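Local coordinates for N-acyl-D-glutamate deacylase (Bordetella bronchiseptica, PDB 3GIP), which catalyses removal of the acyl group from N-acyl-D-glutamate by hydrolysis, as a zinc-containing member of the amidohydrolase superfamily, at residues Arg269-Gly274 and Phe355-Cys360; Ala229-Glu232 and Gly237-Thr240; Ala453-Leu456 and Val462-Gln465; Phe62-Gly67 and Arg80-Gln85; Ala122-Tyr127 and Gln174-Ala179. All coordinates share one frame; numbering follows the deposited sequence.

The chain has the TIM-barrel architecture of the amidohydrolases, and its contacts follow in the order 4, 5, 2, 1, 3. Contact 4 lies deepest, about 8 Å from the chain centre, between strand 57-64 and helix 80-83; the others, 19 to 21 Å. Contacts 3 and 4, centres about 13 Å apart, meet where the hairpin 452-463 rests on helix 80-83, with Pro464 and Arg80 probably hydrogen-bonded. Contacts 2 and 1, centres about 14 Å apart, touch through Arg238 and Gln273 and join successive helices 226-240 and 260-272. Contacts 2 and 3 lie on opposite sides of the chain centre, their centres about 41 Å apart. Contact 4 is core; the others tie outer helices and the hairpin together.

Contact 1: residues Arg269-Gly274 and Phe355-Cys360; sequences RAREQG and FQHPCC
Arg271, near the end of helix 260-272, reaches across to His357, Pro358 and Cys359 in the type I beta turn that follows helix 348-356; both helices belong to the TIM-barrel fold. Asp268 receives Arg271 NE in a salt bridge and is hydrogen-bonded through the same OD1 to His357 NE2, so one carboxylate oxygen is shared by the arginine and the histidine. At the other ring nitrogen, Cys359 N donates to His357 ND1 at 2.9 Å and 168°. The two bonds, at ND1 and NE2, together fix the ring rotation; with ND1 accepting, NE2 probably carries the proton toward Asp268.

Van der Waals contacts complete the joint. The Arg271 chain leaves its helix with CG between backbone N and carbonyl carbon (chi1 67°) and then runs extended to NE. Its guanidinium stands at 68° to the imidazole plane: Arg271 NE approaches the ring edge, 3.6 Å from His357 CE1. Pro358 CG meets the guanidinium obliquely, 4.1 Å from Arg271 NH2. Gly274 closes the helix behind Arg271 in a Schellman motif. Over the guanidinium face that also meets His357 CE1 lies the thiol, with Cys359 SG 3.6 Å from Arg271 NH1.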
# COMPACT_ATOMS: atom_id res chain seq x y z
N ARG A 269 -4.96 -21.98 -7.77
CA ARG A 269 -4.91 -22.71 -9.03
C ARG A 269 -4.01 -21.98 -10.02
O ARG A 269 -3.28 -22.61 -10.79
CB ARG A 269 -6.31 -22.88 -9.63
CG ARG A 269 -7.19 -23.87 -8.88
CD ARG A 269 -8.42 -24.27 -9.71
NE ARG A 269 -9.40 -23.19 -9.84
CZ ARG A 269 -10.23 -22.81 -8.87
NH1 ARG A 269 -10.21 -23.41 -7.69
NH2 ARG A 269 -11.09 -21.83 -9.09
N ALA A 270 -4.05 -20.65 -9.99
CA ALA A 270 -3.23 -19.85 -10.89
C ALA A 270 -1.75 -19.93 -10.56
O ALA A 270 -0.92 -20.06 -11.47
CB ALA A 270 -3.69 -18.39 -10.85
N ARG A 271 -1.40 -19.85 -9.28
CA ARG A 271 0.01 -19.90 -8.90
C ARG A 271 0.59 -21.31 -9.03
O ARG A 271 1.79 -21.47 -9.20
CB ARG A 271 0.22 -19.33 -7.48
CG ARG A 271 -0.37 -20.11 -6.32
CD ARG A 271 -0.54 -19.17 -5.12
NE ARG A 271 -0.83 -19.86 -3.86
CZ ARG A 271 0.10 -20.34 -3.04
NH1 ARG A 271 1.39 -20.21 -3.33
NH2 ARG A 271 -0.27 -20.96 -1.92
N GLU A 272 -0.28 -22.32 -8.98
CA GLU A 272 0.16 -23.70 -9.14
C GLU A 272 0.58 -23.88 -10.59
O GLU A 272 1.49 -24.65 -10.90
CB GLU A 272 -0.99 -24.67 -8.82
CG GLU A 272 -1.25 -24.86 -7.34
CD GLU A 272 -2.59 -25.52 -7.06
OE1 GLU A 272 -3.14 -26.18 -7.97
OE2 GLU A 272 -3.09 -25.39 -5.92
N GLN A 273 -0.08 -23.13 -11.48
CA GLN A 273 0.18 -23.18 -12.91
C GLN A 273 1.41 -22.37 -13.32
O GLN A 273 1.78 -22.35 -14.50
CB GLN A 273 -1.04 -22.68 -13.69
CG GLN A 273 -2.29 -23.51 -13.50
CD GLN A 273 -3.51 -22.88 -14.15
OE1 GLN A 273 -3.95 -21.80 -13.77
NE2 GLN A 273 -4.07 -23.56 -15.15
N GLY A 274 2.03 -21.69 -12.37
CA GLY A 274 3.22 -20.92 -12.68
C GLY A 274 3.05 -19.41 -12.73
O GLY A 274 4.04 -18.69 -12.90
N PHE A 355 -5.42 -12.99 5.36
CA PHE A 355 -4.06 -12.65 5.74
C PHE A 355 -3.20 -13.90 5.90
O PHE A 355 -2.01 -13.89 5.62
CB PHE A 355 -4.03 -11.85 7.05
CG PHE A 355 -2.64 -11.55 7.54
CD1 PHE A 355 -1.74 -10.87 6.73
CD2 PHE A 355 -2.22 -11.98 8.79
CE1 PHE A 355 -0.43 -10.64 7.15
CE2 PHE A 355 -0.92 -11.75 9.23
CZ PHE A 355 -0.02 -11.08 8.41
N GLN A 356 -3.81 -14.99 6.36
CA GLN A 356 -3.07 -16.23 6.55
C GLN A 356 -2.61 -16.86 5.24
O GLN A 356 -1.73 -17.72 5.25
CB GLN A 356 -3.91 -17.23 7.34
CG GLN A 356 -4.05 -16.85 8.80
CD GLN A 356 -4.86 -17.86 9.59
OE1 GLN A 356 -6.01 -18.13 9.26
NE2 GLN A 356 -4.26 -18.41 10.64
N HIS A 357 -3.20 -16.46 4.12
CA HIS A 357 -2.78 -17.03 2.85
C HIS A 357 -1.28 -16.80 2.68
O HIS A 357 -0.79 -15.70 2.95
CB HIS A 357 -3.55 -16.40 1.69
CG HIS A 357 -3.26 -17.04 0.37
ND1 HIS A 357 -2.10 -16.81 -0.33
CD2 HIS A 357 -3.96 -17.96 -0.35
CE1 HIS A 357 -2.08 -17.57 -1.42
NE2 HIS A 357 -3.20 -18.27 -1.45
N PRO A 358 -0.54 -17.83 2.24
CA PRO A 358 0.91 -17.75 2.05
C PRO A 358 1.45 -16.58 1.23
O PRO A 358 2.59 -16.16 1.42
CB PRO A 358 1.26 -19.10 1.41
CG PRO A 358 0.23 -20.02 2.00
CD PRO A 358 -1.03 -19.18 1.90
N CYS A 359 0.65 -16.05 0.31
CA CYS A 359 1.11 -14.95 -0.52
C CYS A 359 0.52 -13.60 -0.14
O CYS A 359 0.56 -12.66 -0.93
CB CYS A 359 0.81 -15.23 -1.99
SG CYS A 359 1.60 -16.73 -2.61
N CYS A 360 -0.01 -13.50 1.08
CA CYS A 360 -0.62 -12.25 1.50
C CYS A 360 0.35 -11.32 2.22
O CYS A 360 0.93 -11.66 3.25
CB CYS A 360 -1.83 -12.50 2.40
SG CYS A 360 -2.88 -11.03 2.59

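Contact 2: residues Ala229-Glu232 and Gly237-Thr240; sequences AVEE and GRGT
Glu231 and Arg238, seven residues apart on helix 226-240, bridge two turns of the same helix with a forked salt bridge. The two side chains cross at about a right angle, and the carboxylate sits at the guanidinium edge, itself tilted, with the two planes 31° apart. The end of the guanidinium bearing NH1 and NH2 does the gripping.

The two bonds are unequal. Arg238 NH2 gives a hydrogen bond to Glu231 OE2 that is very short in the model, 2.5 Å, approaching on the syn side of the carboxylate but well out of its plane, while the oxygen lies almost in the guanidinium plane. The second, from Arg238 NH1 to Glu231 OE1, is weak at 3.3 Å. The tilt between the groups thus accompanies one short and one weak bond.

Bends in both chains make the meeting possible. Glu231 turns at its second torsion (chi2 58°), which carries its carboxylate along the helix toward Arg238; the arginine turns at its third (chi3 -53°), swinging the guanidinium back toward Glu231. Glu231 OE1 has a further partner in Asn266 ND2, so the oxygen with the weaker arginine bond is also held from outside the helix.

Helix 226-240 links strands 214-218 and 243-246 in a beta-alpha-beta unit of the barrel. The salt bridge lies at the protein surface beside helix 260-272: Asn266 of that helix and Gln273 just beyond it touch Arg238, while Val230 packs on Thr263.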
# COMPACT_ATOMS: atom_id res chain seq x y z
N ALA A 229 -14.64 -11.01 -10.35
CA ALA A 229 -13.61 -9.97 -10.40
C ALA A 229 -12.21 -10.55 -10.25
O ALA A 229 -11.28 -10.12 -10.94
CB ALA A 229 -13.88 -8.93 -9.33
N VAL A 230 -12.04 -11.50 -9.35
CA VAL A 230 -10.74 -12.13 -9.16
C VAL A 230 -10.40 -12.96 -10.40
O VAL A 230 -9.27 -12.93 -10.88
CB VAL A 230 -10.73 -13.04 -7.90
CG1 VAL A 230 -9.48 -13.92 -7.89
CG2 VAL A 230 -10.75 -12.17 -6.65
N GLU A 231 -11.39 -13.69 -10.91
CA GLU A 231 -11.18 -14.51 -12.10
C GLU A 231 -10.75 -13.64 -13.28
O GLU A 231 -9.91 -14.04 -14.08
CB GLU A 231 -12.48 -15.26 -12.44
CG GLU A 231 -12.51 -15.95 -13.82
CD GLU A 231 -11.40 -16.97 -14.02
OE1 GLU A 231 -10.83 -17.45 -13.02
OE2 GLU A 231 -11.11 -17.30 -15.19
N GLU A 232 -11.32 -12.45 -13.37
CA GLU A 232 -10.99 -11.53 -14.46
C GLU A 232 -9.51 -11.16 -14.49
O GLU A 232 -8.88 -11.19 -15.55
CB GLU A 232 -11.84 -10.26 -14.37
CG GLU A 232 -11.41 -9.16 -15.34
CD GLU A 232 -12.34 -7.95 -15.32
OE1 GLU A 232 -12.97 -7.69 -14.27
OE2 GLU A 232 -12.42 -7.25 -16.35
N GLY A 237 -3.55 -12.64 -16.08
CA GLY A 237 -2.25 -13.15 -15.69
C GLY A 237 -1.90 -14.47 -16.35
O GLY A 237 -0.77 -14.68 -16.76
N ARG A 238 -2.88 -15.36 -16.45
CA ARG A 238 -2.65 -16.67 -17.06
C ARG A 238 -2.39 -16.54 -18.56
O ARG A 238 -1.57 -17.28 -19.12
CB ARG A 238 -3.86 -17.58 -16.82
CG ARG A 238 -4.09 -17.92 -15.35
CD ARG A 238 -5.27 -18.85 -15.15
NE ARG A 238 -6.48 -18.34 -15.79
CZ ARG A 238 -7.64 -18.16 -15.16
NH1 ARG A 238 -7.76 -18.45 -13.87
NH2 ARG A 238 -8.68 -17.70 -15.84
N GLY A 239 -3.07 -15.60 -19.20
CA GLY A 239 -2.89 -15.42 -20.63
C GLY A 239 -1.61 -14.71 -21.02
O GLY A 239 -1.02 -15.02 -22.05
N THR A 240 -1.18 -13.75 -20.20
CA THR A 240 0.03 -12.98 -20.50
C THR A 240 1.26 -13.38 -19.70
O THR A 240 2.38 -13.04 -20.08
CB THR A 240 -0.21 -11.48 -20.26
OG1 THR A 240 -0.42 -11.25 -18.86
CG2 THR A 240 -1.41 -10.99 -21.04

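Contact 3: residues Ala453-Leu456 and Val462-Gln465; sequences AGVL and VFPQ
Val455 and Phe463 pair across a beta hairpin, strands 452-457 and 460-463, with first torsions that set their branches. Val455 holds CG1 anti to its backbone N (chi1 -179°), which directs that methyl toward Val462, and CG2 anti to the carbonyl carbon, toward Phe463. As a result Val455 CG1 lies 3.6 Å from Val462 CG2, and Val455 CG2 is 3.8 Å from Phe463 CB. In Phe463 a chi1 of -177° swings the ring so that its edge, at CD2, comes to Gly454 CA. The backbone register puts the two beta carbons on one face of the hairpin, with Val455 CB 3.7 Å from Phe463 CB.

The backbone forms an antiparallel hydrogen-bonded pair at Val455 and Phe463, interrupted by a classic beta bulge: two residues, Val462 and Phe463, stand opposite the single Val455. Val455 N donates to Phe463 O at 2.9 Å. Val455 O takes Val462 N at 3.0 Å, while the second bulge donor, Phe463 N, reaches Val455 O only weakly at 3.5 Å. On its other flank strand 452-457 pairs with strand 428-431, with a second classic bulge, Ala453 and Gly454 opposite Val430. Phe463 also packs on Arg80 and Thr83, which joins the hairpin to helix 80-83.

The strand ends at Phe463, and the peptide bond before Pro464 is cis. Gly454 CA makes a CH...O contact of 3.4 Å to Phe463 O, and Pro464 CD lies 3.5 Å from Ala453 O.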
# COMPACT_ATOMS: atom_id res chain seq x y z
N ALA A 453 10.51 1.20 18.73
CA ALA A 453 11.62 1.88 19.38
C ALA A 453 12.47 2.73 18.44
O ALA A 453 12.94 3.80 18.83
CB ALA A 453 12.51 0.85 20.08
N GLY A 454 12.66 2.27 17.21
CA GLY A 454 13.47 3.03 16.28
C GLY A 454 13.35 2.53 14.86
O GLY A 454 13.02 1.37 14.62
N VAL A 455 13.61 3.42 13.91
CA VAL A 455 13.54 3.06 12.50
C VAL A 455 14.67 3.70 11.72
O VAL A 455 14.94 4.89 11.85
CB VAL A 455 12.21 3.53 11.86
CG1 VAL A 455 12.17 3.12 10.40
CG2 VAL A 455 11.03 2.93 12.61
N LEU A 456 15.34 2.88 10.91
CA LEU A 456 16.43 3.36 10.07
C LEU A 456 16.01 3.16 8.62
O LEU A 456 15.42 2.13 8.27
CB LEU A 456 17.72 2.57 10.31
CG LEU A 456 18.38 2.57 11.69
CD1 LEU A 456 19.63 1.69 11.64
CD2 LEU A 456 18.74 3.99 12.09
N VAL A 462 15.07 7.77 11.17
CA VAL A 462 13.94 8.59 10.76
C VAL A 462 12.92 8.61 11.90
O VAL A 462 12.03 9.46 11.93
CB VAL A 462 13.26 8.07 9.48
CG1 VAL A 462 14.21 8.21 8.30
CG2 VAL A 462 12.82 6.63 9.65
N PHE A 463 13.07 7.66 12.82
CA PHE A 463 12.19 7.55 13.98
C PHE A 463 13.02 7.02 15.14
O PHE A 463 13.82 6.10 14.96
CB PHE A 463 11.04 6.58 13.69
CG PHE A 463 10.04 6.48 14.81
CD1 PHE A 463 8.92 7.30 14.84
CD2 PHE A 463 10.25 5.60 15.86
CE1 PHE A 463 8.02 7.24 15.90
CE2 PHE A 463 9.36 5.52 16.93
CZ PHE A 463 8.24 6.35 16.95
N PRO A 464 12.82 7.56 16.35
CA PRO A 464 11.87 8.61 16.74
C PRO A 464 12.23 10.03 16.29
O PRO A 464 11.35 10.89 16.18
CB PRO A 464 11.83 8.49 18.26
CG PRO A 464 13.23 8.11 18.59
CD PRO A 464 13.53 7.05 17.54
N GLN A 465 13.50 10.27 16.02
CA GLN A 465 13.94 11.59 15.59
C GLN A 465 14.24 11.64 14.10
O GLN A 465 15.23 11.07 13.63
CB GLN A 465 15.19 12.01 16.37
CG GLN A 465 15.75 13.35 15.94
CD GLN A 465 14.74 14.48 16.10
OE1 GLN A 465 14.56 15.29 15.19
NE2 GLN A 465 14.10 14.54 17.26

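Contact 4: residues Phe62-Gly67 and Arg80-Gln85; sequences FIDVHG and RWKTSQ
Lys82 and Asp64 form a buried salt bridge at the end of strand 57-64, where the barrel strand runs into His66-Gly67-His68, the HxH signature of the amidohydrolases. Lys82 NZ gives a hydrogen bond of 2.7 Å to Asp64 OD2, meeting the oxygen on its anti side and 26° out of the carboxylate plane. Lys82 NZ also bridges to Asp69 and Asp64 OD2 is hydrogen-bonded to Ser364, so this ion pair is part of a larger buried polar network. A bend at the second torsion of Lys82 (chi2 -66°) brings its ammonium across from helix 80-83.

The other oxygen, Asp64 OD1, accepts from His66 N at 3.2 Å in an Asx turn that shapes the backbone leading to Gly67. Beside this segment the His66 ring meets that of His248, which with Cys95 and His218 holds the zinc ion.

Farther out, Gln85 NE2 binds Trp81 O at 2.8 Å, nearly straight, which ties the Gln85 side chain back to the turn before it. Phe62 packs on Leu385, and its edge points at the Gln85 carbonyl. That buried oxygen has no hydrogen-bond partner in the model; Phe62 CD2 lies 3.4 Å from Gln85 O, in the ring plane.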
# COMPACT_ATOMS: atom_id res chain seq x y z
N PHE A 62 9.48 -2.34 7.53
CA PHE A 62 8.29 -2.85 6.84
C PHE A 62 8.04 -2.18 5.50
O PHE A 62 8.27 -0.98 5.34
CB PHE A 62 7.06 -2.72 7.74
CG PHE A 62 7.24 -3.32 9.11
CD1 PHE A 62 7.97 -4.48 9.28
CD2 PHE A 62 6.67 -2.71 10.23
CE1 PHE A 62 8.14 -5.04 10.55
CE2 PHE A 62 6.83 -3.26 11.50
CZ PHE A 62 7.56 -4.42 11.66
N ILE A 63 7.57 -2.97 4.55
CA ILE A 63 7.29 -2.49 3.21
C ILE A 63 5.78 -2.43 2.99
O ILE A 63 5.11 -3.46 2.92
CB ILE A 63 7.95 -3.42 2.15
CG1 ILE A 63 9.46 -3.44 2.37
CG2 ILE A 63 7.62 -2.93 0.75
CD1 ILE A 63 10.23 -4.29 1.37
N ASP A 64 5.26 -1.21 2.89
CA ASP A 64 3.84 -0.98 2.68
C ASP A 64 3.57 -1.07 1.19
O ASP A 64 3.81 -0.12 0.44
CB ASP A 64 3.46 0.41 3.19
CG ASP A 64 1.97 0.67 3.14
OD1 ASP A 64 1.21 -0.22 2.69
OD2 ASP A 64 1.55 1.77 3.56
N VAL A 65 3.07 -2.22 0.76
CA VAL A 65 2.81 -2.46 -0.65
C VAL A 65 1.58 -1.76 -1.21
O VAL A 65 1.36 -1.78 -2.42
CB VAL A 65 2.73 -3.97 -0.95
CG1 VAL A 65 4.00 -4.66 -0.47
CG2 VAL A 65 1.49 -4.58 -0.29
N HIS A 66 0.76 -1.16 -0.35
CA HIS A 66 -0.42 -0.48 -0.85
C HIS A 66 -0.58 0.94 -0.32
O HIS A 66 -1.43 1.21 0.54
CB HIS A 66 -1.70 -1.26 -0.54
CG HIS A 66 -2.85 -0.88 -1.42
ND1 HIS A 66 -3.17 -1.58 -2.57
CD2 HIS A 66 -3.69 0.18 -1.38
CE1 HIS A 66 -4.15 -0.96 -3.20
NE2 HIS A 66 -4.49 0.10 -2.50
N GLY A 67 0.22 1.84 -0.85
CA GLY A 67 0.14 3.22 -0.43
C GLY A 67 -0.49 4.10 -1.49
O GLY A 67 -0.55 3.73 -2.66
N ARG A 80 5.18 10.77 8.85
CA ARG A 80 5.18 10.20 10.19
C ARG A 80 4.18 9.06 10.36
O ARG A 80 4.38 8.18 11.20
CB ARG A 80 4.89 11.30 11.22
CG ARG A 80 5.04 10.88 12.68
CD ARG A 80 6.49 10.64 13.06
NE ARG A 80 6.66 10.57 14.51
CZ ARG A 80 7.83 10.61 15.13
NH1 ARG A 80 8.95 10.72 14.44
NH2 ARG A 80 7.88 10.57 16.46
N TRP A 81 3.11 9.06 9.57
CA TRP A 81 2.12 7.99 9.66
C TRP A 81 2.73 6.66 9.21
O TRP A 81 2.21 5.60 9.56
CB TRP A 81 0.88 8.33 8.82
CG TRP A 81 1.12 8.62 7.36
CD1 TRP A 81 0.97 7.76 6.31
CD2 TRP A 81 1.51 9.88 6.79
NE1 TRP A 81 1.25 8.40 5.12
CE2 TRP A 81 1.58 9.70 5.39
CE3 TRP A 81 1.81 11.13 7.34
CZ2 TRP A 81 1.94 10.74 4.53
CZ3 TRP A 81 2.17 12.17 6.47
CH2 TRP A 81 2.23 11.96 5.08
N LYS A 82 3.83 6.73 8.47
CA LYS A 82 4.52 5.53 8.00
C LYS A 82 5.61 5.12 8.98
O LYS A 82 5.64 3.99 9.46
CB LYS A 82 5.18 5.77 6.64
CG LYS A 82 4.26 6.15 5.50
CD LYS A 82 3.29 5.04 5.13
CE LYS A 82 2.67 5.35 3.78
NZ LYS A 82 1.53 4.47 3.41
N THR A 83 6.52 6.05 9.27
CA THR A 83 7.63 5.75 10.15
C THR A 83 7.21 5.31 11.56
O THR A 83 7.84 4.43 12.14
CB THR A 83 8.59 6.95 10.27
OG1 THR A 83 7.91 8.04 10.92
CG2 THR A 83 9.05 7.40 8.89
N SER A 84 6.15 5.92 12.09
CA SER A 84 5.69 5.59 13.43
C SER A 84 5.14 4.17 13.56
O SER A 84 4.93 3.70 14.68
CB SER A 84 4.65 6.60 13.90
OG SER A 84 3.46 6.52 13.15
N GLN A 85 4.88 3.51 12.44
CA GLN A 85 4.41 2.13 12.49
C GLN A 85 5.44 1.16 11.90
O GLN A 85 5.12 0.01 11.58
CB GLN A 85 3.04 1.97 11.81
CG GLN A 85 2.96 2.34 10.35
CD GLN A 85 1.57 2.07 9.77
OE1 GLN A 85 1.11 0.92 9.77
NE2 GLN A 85 0.91 3.11 9.29

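Contact 5: residues Ala122-Tyr127 and Gln174-Ala179; sequences ADVPAY and QAALEA
Val124 splits its two methyls between Ala176 and Ala179, which lie one turn apart on helix 163-179. With CG1 anti to the backbone N (chi1 176°) and CG2 anti to the carbonyl carbon, the valine's two branches diverge to two residues of the facing helix: Val124 CG2 lies 3.6 Å from Ala176 CB, and Val124 CG1 lies 3.8 Å from Ala179 CB. Its neighbour Pro125 adds the edge of its ring, with Pro125 CG 3.9 Å from Ala179 CB and CD of the same ring close behind. The Ala179 methyl is thus touched by both residues.

Val124 and Pro125 stand in the first turn of helix 124-133. Asp123 caps that turn from the N-cap position: its side chain folds back (chi1 50°), and Ala126 N donates to Asp123 OD1 at 2.8 Å. The cap satisfies a first-turn N-H of the helix that carries Val124 and Pro125. Farther along the turn, Tyr127 is hydrogen-bonded through OH to Asp70 O. Behind the contact, Ala176 rests on Val144 of strand 139-145, which places helix 163-179 against the barrel wall.

The small alanine methyls let the backbones come near, with Val124 CA 5.5 Å from Ala176 CA. Every group that touches is aliphatic, which implies that van der Waals contact and burial of apolar surface probably hold the helices together here, Val124 and Ala176 being the buried members, while the polar bond of Asp123 serves its own helix.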
# COMPACT_ATOMS: atom_id res chain seq x y z
N ALA A 122 4.00 15.39 -15.22
CA ALA A 122 3.91 15.07 -16.64
C ALA A 122 4.11 13.59 -16.92
O ALA A 122 3.32 12.97 -17.64
CB ALA A 122 4.93 15.90 -17.42
N ASP A 123 5.18 13.03 -16.38
CA ASP A 123 5.50 11.61 -16.56
C ASP A 123 6.32 11.11 -15.39
O ASP A 123 6.68 11.87 -14.50
CB ASP A 123 6.26 11.39 -17.87
CG ASP A 123 7.45 12.33 -18.03
OD1 ASP A 123 8.11 12.66 -17.02
OD2 ASP A 123 7.74 12.72 -19.18
N VAL A 124 6.62 9.81 -15.39
CA VAL A 124 7.41 9.23 -14.32
C VAL A 124 8.79 9.87 -14.20
O VAL A 124 9.27 10.10 -13.10
CB VAL A 124 7.53 7.70 -14.49
CG1 VAL A 124 8.44 7.13 -13.42
CG2 VAL A 124 6.15 7.06 -14.40
N PRO A 125 9.45 10.15 -15.34
CA PRO A 125 10.77 10.77 -15.22
C PRO A 125 10.70 12.07 -14.42
O PRO A 125 11.57 12.35 -13.59
CB PRO A 125 11.16 10.99 -16.67
CG PRO A 125 10.58 9.79 -17.35
CD PRO A 125 9.19 9.72 -16.72
N ALA A 126 9.66 12.86 -14.65
CA ALA A 126 9.49 14.13 -13.95
C ALA A 126 9.23 13.88 -12.46
O ALA A 126 9.78 14.57 -11.60
CB ALA A 126 8.34 14.92 -14.56
N TYR A 127 8.39 12.90 -12.18
CA TYR A 127 8.05 12.55 -10.80
C TYR A 127 9.29 12.10 -10.05
O TYR A 127 9.59 12.59 -8.96
CB TYR A 127 6.99 11.44 -10.81
CG TYR A 127 6.57 10.94 -9.45
CD1 TYR A 127 6.21 11.82 -8.43
CD2 TYR A 127 6.47 9.57 -9.20
CE1 TYR A 127 5.76 11.35 -7.19
CE2 TYR A 127 6.03 9.09 -7.97
CZ TYR A 127 5.68 9.98 -6.98
OH TYR A 127 5.23 9.50 -5.76
N GLN A 174 5.27 1.66 -21.18
CA GLN A 174 6.64 1.24 -21.47
C GLN A 174 7.64 2.29 -21.00
O GLN A 174 8.66 1.96 -20.41
CB GLN A 174 6.82 0.99 -22.97
CG GLN A 174 8.16 0.36 -23.31
CD GLN A 174 8.35 0.14 -24.79
OE1 GLN A 174 7.43 -0.31 -25.48
NE2 GLN A 174 9.54 0.44 -25.30
N ALA A 175 7.33 3.56 -21.27
CA ALA A 175 8.21 4.64 -20.86
C ALA A 175 8.32 4.69 -19.34
O ALA A 175 9.39 4.92 -18.79
CB ALA A 175 7.68 5.97 -21.39
N ALA A 176 7.19 4.47 -18.66
CA ALA A 176 7.18 4.50 -17.20
C ALA A 176 8.04 3.37 -16.65
O ALA A 176 8.84 3.58 -15.73
CB ALA A 176 5.74 4.36 -16.68
N LEU A 177 7.90 2.18 -17.22
CA LEU A 177 8.69 1.03 -16.78
C LEU A 177 10.17 1.26 -17.06
O LEU A 177 11.03 0.89 -16.25
CB LEU A 177 8.21 -0.24 -17.47
CG LEU A 177 6.75 -0.64 -17.23
CD1 LEU A 177 6.48 -1.99 -17.88
CD2 LEU A 177 6.47 -0.72 -15.73
N GLU A 178 10.48 1.86 -18.20
CA GLU A 178 11.87 2.11 -18.54
C GLU A 178 12.44 3.14 -17.56
O GLU A 178 13.64 3.12 -17.26
CB GLU A 178 11.99 2.62 -19.98
CG GLU A 178 11.43 1.64 -21.01
CD GLU A 178 11.54 2.13 -22.45
OE1 GLU A 178 11.37 3.34 -22.68
OE2 GLU A 178 11.78 1.29 -23.34
N ALA A 179 11.58 4.01 -17.04
CA ALA A 179 11.99 5.03 -16.09
C ALA A 179 12.18 4.47 -14.68
O ALA A 179 12.79 5.11 -13.83
CB ALA A 179 10.96 6.16 -16.06